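Long-range contacts in peptidoglycan D,D-transpeptidase FtsI (Yersinia pestis, PDB 6SYN), which probably cross-links peptidoglycan strands in the periplasm as a class B penicillin-binding protein with a D,D-transpeptidase domain that also binds beta-lactams: residues T324-F328 against E401-P405; E341-P347 against L366-Q372. All blocks are in the same frame, centred on the assembly; numbering follows the deposited sequence.

In the fold
Both contacts lie in the transpeptidase domain, their centres about 16 Å apart, and contact 2 is nested along the chain inside the loop closed by contact 1. Contact 1 is the more buried: the C-terminal part of helix 319-327 meets the link between strand 401-402 and helix 406-416, mostly through aromatic and aliphatic groups, with one arginine-to-carbonyl bond at the exposed side. Contact 2, partly buried, joins two extended segments by one good and one weak backbone bond and ends at the capped start of helix 370-381. The two meet where Y325 and S326 pack on Y346, and Y325 on L366. Helix 370-381 serves both, since its side chains also touch F328 and I403.

Contact 1 of 2, residues T324-F328 against E401-P405; sequences TYSRF and ERIFP
T324 sets its methyl CG2 against the ring of F404, 3.7 Å from CE1, where the C-terminal part of helix 319-327 meets the turn leading out of strand 401-402 in the penicillin-binding transpeptidase fold. The two side chains cross at about a right angle, and the hydroxyl OG1 also lies near the ring; its stronger hydrogen bond is with T261 OG1 of helix 255-264. R327 then reaches across with an extended chi2 and a bend at chi3, which brings NE to the backbone of I403. NE donates to I403 O over 3.0 Å in a nearly straight bond (166° at the hydrogen). The carbonyl receives it in its own plane on a lone pair, and the oxygen lies close to the guanidinium plane, so the bond uses the edge of the arginine head. D323 makes a long, weak ion pair with NH2. The aliphatic start of R327 rests on I403, CB to CB 4.1 Å. F328 follows, its ring also touching M257 and M260 of helix 255-264 and V376, T379 and I380 of helix 370-381. F404 CD1 reaches F328 CE1 at 4.2 Å, the two aromatic side chains crossing at about a right angle. On the opposite segment, R402 NH1 donates to F404 O at 3.1 Å, tying the turn to itself just before the helix that starts after P405. I403 is the buried wedge between R327 and F328: with CG1 held between the backbone N and the carbonyl carbon (chi1 54°), the branch carries CD1 over the F328 face, where it makes a CH-pi contact 3.5 Å from the ring centroid and 12° off the normal.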
ATOM      1  N   THR A 324      -7.853   1.823  22.687  1.00 14.33           N
ATOM      2  CA  THR A 324      -8.200   2.747  21.575  1.00 13.85           C
ATOM      3  C   THR A 324      -7.561   2.268  20.264  1.00 13.34           C
ATOM      4  O   THR A 324      -8.262   2.304  19.238  1.00 13.64           O
ATOM      5  CB  THR A 324      -7.828   4.199  21.890  1.00 13.95           C
ATOM      6  OG1 THR A 324      -8.540   4.605  23.061  1.00 13.85           O
ATOM      7  CG2 THR A 324      -8.161   5.130  20.742  1.00 14.06           C
ATOM      8  N   TYR A 325      -6.292   1.852  20.271  1.00 12.48           N
ATOM      9  CA  TYR A 325      -5.597   1.382  19.045  1.00 12.03           C
ATOM     10  C   TYR A 325      -6.293   0.113  18.542  1.00 11.89           C
ATOM     11  O   TYR A 325      -6.466  -0.016  17.309  1.00 11.71           O
ATOM     12  CB  TYR A 325      -4.113   1.107  19.290  1.00 11.78           C
ATOM     13  CG  TYR A 325      -3.244   2.296  19.610  1.00 11.50           C
ATOM     14  CD1 TYR A 325      -3.765   3.544  19.909  1.00 11.57           C
ATOM     15  CD2 TYR A 325      -1.872   2.146  19.675  1.00 11.46           C
ATOM     16  CE1 TYR A 325      -2.943   4.613  20.233  1.00 11.54           C
ATOM     17  CE2 TYR A 325      -1.035   3.200  19.994  1.00 11.41           C
ATOM     18  CZ  TYR A 325      -1.571   4.439  20.278  1.00 11.40           C
ATOM     19  OH  TYR A 325      -0.737   5.468  20.599  1.00 11.36           O
ATOM     20  N   SER A 326      -6.660  -0.784  19.469  1.00 11.64           N
ATOM     21  CA  SER A 326      -7.495  -1.992  19.221  1.00 11.61           C
ATOM     22  C   SER A 326      -8.834  -1.573  18.611  1.00 11.54           C
ATOM     23  O   SER A 326      -9.173  -2.085  17.540  1.00 11.20           O
ATOM     24  CB  SER A 326      -7.721  -2.798  20.479  1.00 11.58           C
ATOM     25  OG  SER A 326      -6.621  -3.655  20.745  1.00 11.68           O
ATOM     26  N   ARG A 327      -9.558  -0.676  19.285  1.00 11.91           N
ATOM     27  CA  ARG A 327     -10.869  -0.139  18.825  1.00 12.31           C
ATOM     28  C   ARG A 327     -10.743   0.366  17.379  1.00 11.75           C
ATOM     29  O   ARG A 327     -11.703   0.169  16.610  1.00 11.61           O
ATOM     30  CB  ARG A 327     -11.369   0.977  19.750  1.00 13.12           C
ATOM     31  CG  ARG A 327     -12.097   0.480  20.991  1.00 13.95           C
ATOM     32  CD  ARG A 327     -12.619   1.606  21.868  1.00 14.89           C
ATOM     33  NE  ARG A 327     -14.072   1.722  21.805  1.00 15.88           N
ATOM     34  CZ  ARG A 327     -14.937   0.883  22.383  1.00 16.79           C
ATOM     35  NH1 ARG A 327     -16.239   1.081  22.249  1.00 16.87           N
ATOM     36  NH2 ARG A 327     -14.504  -0.155  23.083  1.00 17.52           N
ATOM     37  N   PHE A 328      -9.605   0.972  17.021  1.00 11.06           N
ATOM     38  CA  PHE A 328      -9.342   1.545  15.672  1.00 10.60           C
ATOM     39  C   PHE A 328      -8.842   0.460  14.713  1.00 10.26           C
ATOM     40  O   PHE A 328      -8.775   0.731  13.497  1.00 10.13           O
ATOM     41  CB  PHE A 328      -8.387   2.739  15.763  1.00 10.46           C
ATOM     42  CG  PHE A 328      -9.093   4.063  15.912  1.00 10.36           C
ATOM     43  CD1 PHE A 328      -9.400   4.573  17.163  1.00 10.32           C
ATOM     44  CD2 PHE A 328      -9.490   4.782  14.795  1.00 10.32           C
ATOM     45  CE1 PHE A 328     -10.060   5.788  17.291  1.00 10.26           C
ATOM     46  CE2 PHE A 328     -10.150   5.996  14.925  1.00 10.22           C
ATOM     47  CZ  PHE A 328     -10.432   6.499  16.174  1.00 10.18           C
ATOM     48  N   GLU A 401     -19.368  -0.203  13.278  1.00 23.12           N
ATOM     49  CA  GLU A 401     -19.396  -0.172  14.763  1.00 23.47           C
ATOM     50  C   GLU A 401     -18.870   1.195  15.214  1.00 21.87           C
ATOM     51  O   GLU A 401     -17.768   1.575  14.780  1.00 21.35           O
ATOM     52  CB  GLU A 401     -18.561  -1.321  15.335  1.00 25.33           C
ATOM     53  CG  GLU A 401     -18.845  -1.621  16.798  1.00 27.16           C
ATOM     54  CD  GLU A 401     -17.933  -2.662  17.431  1.00 29.04           C
ATOM     55  OE1 GLU A 401     -17.046  -3.191  16.725  1.00 30.35           O
ATOM     56  OE2 GLU A 401     -18.110  -2.944  18.635  1.00 30.97           O
ATOM     57  N   ARG A 402     -19.651   1.915  16.021  1.00 20.56           N
ATOM     58  CA  ARG A 402     -19.222   3.164  16.709  1.00 19.47           C
ATOM     59  C   ARG A 402     -18.177   2.790  17.768  1.00 18.66           C
ATOM     60  O   ARG A 402     -18.459   1.896  18.585  1.00 18.11           O
ATOM     61  CB  ARG A 402     -20.443   3.862  17.317  1.00 18.98           C
ATOM     62  CG  ARG A 402     -20.133   4.900  18.387  1.00 18.86           C
ATOM     63  CD  ARG A 402     -19.854   6.276  17.828  1.00 18.60           C
ATOM     64  NE  ARG A 402     -20.855   6.707  16.863  1.00 18.60           N
ATOM     65  CZ  ARG A 402     -20.713   7.746  16.045  1.00 18.52           C
ATOM     66  NH1 ARG A 402     -19.614   8.480  16.092  1.00 18.58           N
ATOM     67  NH2 ARG A 402     -21.666   8.042  15.179  1.00 18.23           N
ATOM     68  N   ILE A 403     -17.010   3.437  17.744  1.00 17.94           N
ATOM     69  CA  ILE A 403     -15.909   3.175  18.717  1.00 17.69           C
ATOM     70  C   ILE A 403     -15.596   4.448  19.512  1.00 17.73           C
ATOM     71  O   ILE A 403     -15.196   4.308  20.681  1.00 17.98           O
ATOM     72  CB  ILE A 403     -14.667   2.598  18.013  1.00 17.42           C
ATOM     73  CG1 ILE A 403     -14.189   3.480  16.859  1.00 17.30           C
ATOM     74  CG2 ILE A 403     -14.943   1.174  17.555  1.00 17.40           C
ATOM     75  CD1 ILE A 403     -12.694   3.533  16.721  1.00 17.36           C
ATOM     76  N   PHE A 404     -15.764   5.632  18.915  1.00 17.71           N
ATOM     77  CA  PHE A 404     -15.684   6.939  19.619  1.00 18.07           C
ATOM     78  C   PHE A 404     -16.885   7.803  19.245  1.00 17.67           C
ATOM     79  O   PHE A 404     -17.339   7.769  18.103  1.00 17.99           O
ATOM     80  CB  PHE A 404     -14.371   7.662  19.309  1.00 18.60           C
ATOM     81  CG  PHE A 404     -13.294   7.438  20.338  1.00 18.94           C
ATOM     82  CD1 PHE A 404     -12.697   6.197  20.484  1.00 18.97           C
ATOM     83  CD2 PHE A 404     -12.890   8.466  21.176  1.00 19.28           C
ATOM     84  CE1 PHE A 404     -11.713   5.990  21.440  1.00 19.31           C
ATOM     85  CE2 PHE A 404     -11.901   8.260  22.130  1.00 19.26           C
ATOM     86  CZ  PHE A 404     -11.314   7.023  22.260  1.00 19.11           C
ATOM     87  N   PRO A 405     -17.406   8.616  20.194  1.00 17.35           N
ATOM     88  CA  PRO A 405     -18.508   9.540  19.917  1.00 17.25           C
ATOM     89  C   PRO A 405     -18.124  10.610  18.879  1.00 17.21           C
ATOM     90  O   PRO A 405     -17.033  11.146  18.971  1.00 16.86           O
ATOM     91  CB  PRO A 405     -18.799  10.203  21.276  1.00 17.20           C
ATOM     92  CG  PRO A 405     -18.116   9.324  22.307  1.00 17.16           C
ATOM     93  CD  PRO A 405     -16.939   8.706  21.587  1.00 17.31           C
TER

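Contact 2 of 2, residues E341-P347 against L366-Q372; sequences ESSGLYP and LMVTPLQ
L345 and M367 face each other in two extended segments running antiparallel, where M367 N donates to L345 O over 2.8 Å in an almost straight bond (175°) and the return bond, L345 N to M367 O, is weak and bent. Beside this pair G344, at positive phi, brings its CA to M367 O at 3.3 Å as a CA-H...O contact. The side chains of L345 and M367 lie alongside each other, pointing the same way, with CD1 of L345 3.8 Å from SD of M367. Further along, L366 lays CD1 at the edge of the Y346 ring, 4.0 Å from CE1. Its CG sits between the backbone N and the carbonyl carbon (chi1 73°), which carries the branch alongside the tyrosine while CB meets P347 CD. Y346 extends past this contact to helix 319-327, where OH is bonded to V322 O, and F360 of helix 354-360 touches the same cluster. At the other end, T369 caps helix 370-381: its OG1 accepts from Q372 N, and Q372 OE1 in turn accepts from T369 N on a lone pair at 3.1 Å, a capping box. While OE1 serves T369 N, NE2 gives a weak bond to S343 O (3.2 Å) and another bond to K332 O. Across from it, S342 OG takes G344 N in an ST turn, while S342 O touches T369 CG2 and receives a water that also bonds to T369 OG1. The backbone pairing thus joins the extended segments, and the L345/M367 and Y346/L366/P347 contacts beside it are apolar; at the helix start the capping box positions the Q372 amide, whose weak bond to S343 O and the bridging water are the polar links to loop 341-347.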
ATOM      1  N   GLU A 341      -1.507 -11.851   3.712  1.00 13.05           N
ATOM      2  CA  GLU A 341      -2.180 -10.727   4.411  1.00 13.10           C
ATOM      3  C   GLU A 341      -1.964 -10.871   5.920  1.00 13.03           C
ATOM      4  O   GLU A 341      -2.516 -11.818   6.499  1.00 12.93           O
ATOM      5  CB  GLU A 341      -3.669 -10.690   4.075  1.00 13.08           C
ATOM      6  CG  GLU A 341      -4.383  -9.490   4.668  1.00 13.12           C
ATOM      7  CD  GLU A 341      -5.789  -9.285   4.136  1.00 13.15           C
ATOM      8  OE1 GLU A 341      -6.533  -8.475   4.727  1.00 13.22           O
ATOM      9  OE2 GLU A 341      -6.138  -9.943   3.134  1.00 12.95           O
ATOM     10  N   SER A 342      -1.207  -9.943   6.516  1.00 13.07           N
ATOM     11  CA  SER A 342      -0.790  -9.950   7.942  1.00 13.24           C
ATOM     12  C   SER A 342      -1.685  -9.036   8.790  1.00 13.31           C
ATOM     13  O   SER A 342      -2.212  -8.027   8.259  1.00 13.10           O
ATOM     14  CB  SER A 342       0.652  -9.548   8.075  1.00 13.50           C
ATOM     15  OG  SER A 342       1.035  -9.494   9.443  1.00 13.90           O
ATOM     16  N   SER A 343      -1.818  -9.382  10.075  1.00 13.31           N
ATOM     17  CA  SER A 343      -2.520  -8.595  11.124  1.00 13.27           C
ATOM     18  C   SER A 343      -1.493  -7.925  12.043  1.00 13.26           C
ATOM     19  O   SER A 343      -1.909  -7.373  13.079  1.00 13.28           O
ATOM     20  CB  SER A 343      -3.463  -9.471  11.906  1.00 13.25           C
ATOM     21  OG  SER A 343      -2.756 -10.267  12.844  1.00 13.38           O
ATOM     22  N   GLY A 344      -0.205  -8.001  11.687  1.00 13.31           N
ATOM     23  CA  GLY A 344       0.900  -7.332  12.399  1.00 13.56           C
ATOM     24  C   GLY A 344       1.078  -7.854  13.815  1.00 13.76           C
ATOM     25  O   GLY A 344       0.404  -8.847  14.170  1.00 13.60           O
ATOM     26  N   LEU A 345       1.954  -7.202  14.589  1.00 14.04           N
ATOM     27  CA  LEU A 345       2.254  -7.523  16.013  1.00 14.57           C
ATOM     28  C   LEU A 345       1.670  -6.424  16.906  1.00 14.75           C
ATOM     29  O   LEU A 345       1.992  -5.242  16.688  1.00 14.50           O
ATOM     30  CB  LEU A 345       3.767  -7.631  16.228  1.00 14.77           C
ATOM     31  CG  LEU A 345       4.572  -8.226  15.075  1.00 14.99           C
ATOM     32  CD1 LEU A 345       6.063  -8.064  15.329  1.00 15.13           C
ATOM     33  CD2 LEU A 345       4.212  -9.688  14.855  1.00 14.89           C
ATOM     34  N   TYR A 346       0.866  -6.819  17.891  1.00 15.26           N
ATOM     35  CA  TYR A 346       0.150  -5.906  18.810  1.00 15.79           C
ATOM     36  C   TYR A 346       0.227  -6.441  20.236  1.00 16.44           C
ATOM     37  O   TYR A 346      -0.146  -7.585  20.478  1.00 16.47           O
ATOM     38  CB  TYR A 346      -1.295  -5.760  18.350  1.00 15.91           C
ATOM     39  CG  TYR A 346      -2.020  -4.669  19.082  1.00 16.12           C
ATOM     40  CD1 TYR A 346      -1.823  -3.342  18.743  1.00 16.03           C
ATOM     41  CD2 TYR A 346      -2.839  -4.961  20.161  1.00 16.25           C
ATOM     42  CE1 TYR A 346      -2.458  -2.326  19.435  1.00 16.17           C
ATOM     43  CE2 TYR A 346      -3.481  -3.956  20.863  1.00 16.35           C
ATOM     44  CZ  TYR A 346      -3.293  -2.637  20.492  1.00 16.28           C
ATOM     45  OH  TYR A 346      -3.932  -1.647  21.175  1.00 16.50           O
ATOM     46  N   PRO A 347       0.676  -5.626  21.222  1.00 17.38           N
ATOM     47  CA  PRO A 347       0.926  -6.110  22.580  1.00 18.49           C
ATOM     48  C   PRO A 347      -0.313  -6.605  23.340  1.00 19.70           C
ATOM     49  O   PRO A 347      -1.347  -5.966  23.297  1.00 19.85           O
ATOM     50  CB  PRO A 347       1.530  -4.907  23.327  1.00 17.88           C
ATOM     51  CG  PRO A 347       1.104  -3.709  22.517  1.00 17.80           C
ATOM     52  CD  PRO A 347       0.995  -4.199  21.085  1.00 17.58           C
ATOM     53  N   LEU A 366       4.547  -1.641  18.508  1.00  8.48           N
ATOM     54  CA  LEU A 366       3.535  -2.372  17.697  1.00  8.48           C
ATOM     55  C   LEU A 366       3.903  -2.257  16.218  1.00  8.56           C
ATOM     56  O   LEU A 366       4.544  -1.264  15.835  1.00  8.55           O
ATOM     57  CB  LEU A 366       2.127  -1.818  17.962  1.00  8.39           C
ATOM     58  CG  LEU A 366       1.783  -0.447  17.367  1.00  8.31           C
ATOM     59  CD1 LEU A 366       0.324  -0.104  17.638  1.00  8.32           C
ATOM     60  CD2 LEU A 366       2.682   0.656  17.905  1.00  8.21           C
ATOM     61  N   MET A 367       3.481  -3.233  15.421  1.00  8.69           N
ATOM     62  CA  MET A 367       3.776  -3.293  13.970  1.00  8.74           C
ATOM     63  C   MET A 367       2.463  -3.518  13.217  1.00  8.43           C
ATOM     64  O   MET A 367       1.694  -4.408  13.609  1.00  8.33           O
ATOM     65  CB  MET A 367       4.794  -4.400  13.687  1.00  9.06           C
ATOM     66  CG  MET A 367       6.050  -4.246  14.530  1.00  9.31           C
ATOM     67  SD  MET A 367       7.532  -4.951  13.769  1.00  9.75           S
ATOM     68  CE  MET A 367       8.725  -3.658  14.108  1.00  9.73           C
ATOM     69  N   VAL A 368       2.211  -2.684  12.209  1.00  8.25           N
ATOM     70  CA  VAL A 368       0.900  -2.552  11.511  1.00  8.13           C
ATOM     71  C   VAL A 368       1.174  -2.541  10.008  1.00  8.08           C
ATOM     72  O   VAL A 368       2.258  -2.055   9.615  1.00  7.96           O
ATOM     73  CB  VAL A 368       0.165  -1.274  11.964  1.00  8.07           C
ATOM     74  CG1 VAL A 368       0.137  -1.145  13.485  1.00  8.04           C
ATOM     75  CG2 VAL A 368       0.766  -0.024  11.338  1.00  8.05           C
ATOM     76  N   THR A 369       0.244  -3.061   9.201  1.00  8.04           N
ATOM     77  CA  THR A 369       0.310  -2.957   7.719  1.00  8.01           C
ATOM     78  C   THR A 369      -0.116  -1.542   7.337  1.00  7.93           C
ATOM     79  O   THR A 369      -0.832  -0.884   8.093  1.00  8.02           O
ATOM     80  CB  THR A 369      -0.521  -4.033   7.007  1.00  8.04           C
ATOM     81  OG1 THR A 369      -1.905  -3.807   7.278  1.00  8.08           O
ATOM     82  CG2 THR A 369      -0.143  -5.440   7.414  1.00  8.05           C
ATOM     83  N   PRO A 370       0.378  -0.998   6.203  1.00  7.81           N
ATOM     84  CA  PRO A 370      -0.178   0.233   5.634  1.00  7.71           C
ATOM     85  C   PRO A 370      -1.710   0.202   5.506  1.00  7.59           C
ATOM     86  O   PRO A 370      -2.341   1.198   5.822  1.00  7.62           O
ATOM     87  CB  PRO A 370       0.516   0.294   4.268  1.00  7.77           C
ATOM     88  CG  PRO A 370       1.875  -0.312   4.547  1.00  7.82           C
ATOM     89  CD  PRO A 370       1.571  -1.467   5.481  1.00  7.80           C
ATOM     90  N   LEU A 371      -2.271  -0.936   5.084  1.00  7.42           N
ATOM     91  CA  LEU A 371      -3.740  -1.137   4.963  1.00  7.30           C
ATOM     92  C   LEU A 371      -4.402  -0.951   6.336  1.00  7.16           C
ATOM     93  O   LEU A 371      -5.489  -0.320   6.390  1.00  7.16           O
ATOM     94  CB  LEU A 371      -4.036  -2.525   4.384  1.00  7.33           C
ATOM     95  CG  LEU A 371      -5.523  -2.860   4.251  1.00  7.44           C
ATOM     96  CD1 LEU A 371      -6.247  -1.829   3.392  1.00  7.46           C
ATOM     97  CD2 LEU A 371      -5.731  -4.261   3.693  1.00  7.43           C
ATOM     98  N   GLN A 372      -3.778  -1.465   7.402  1.00  6.90           N
ATOM     99  CA  GLN A 372      -4.299  -1.351   8.789  1.00  6.80           C
ATOM    100  C   GLN A 372      -4.359   0.129   9.178  1.00  6.77           C
ATOM    101  O   GLN A 372      -5.363   0.542   9.798  1.00  6.63           O
ATOM    102  CB  GLN A 372      -3.443  -2.158   9.763  1.00  6.73           C
ATOM    103  CG  GLN A 372      -3.889  -3.605   9.902  1.00  6.67           C
ATOM    104  CD  GLN A 372      -3.110  -4.321  10.976  1.00  6.59           C
ATOM    105  OE1 GLN A 372      -1.895  -4.170  11.078  1.00  6.57           O
ATOM    106  NE2 GLN A 372      -3.810  -5.101  11.786  1.00  6.45           N
TER
HETATM  107  O   HOH W   1      -3.320  -6.382   6.123  1.00 17.15           O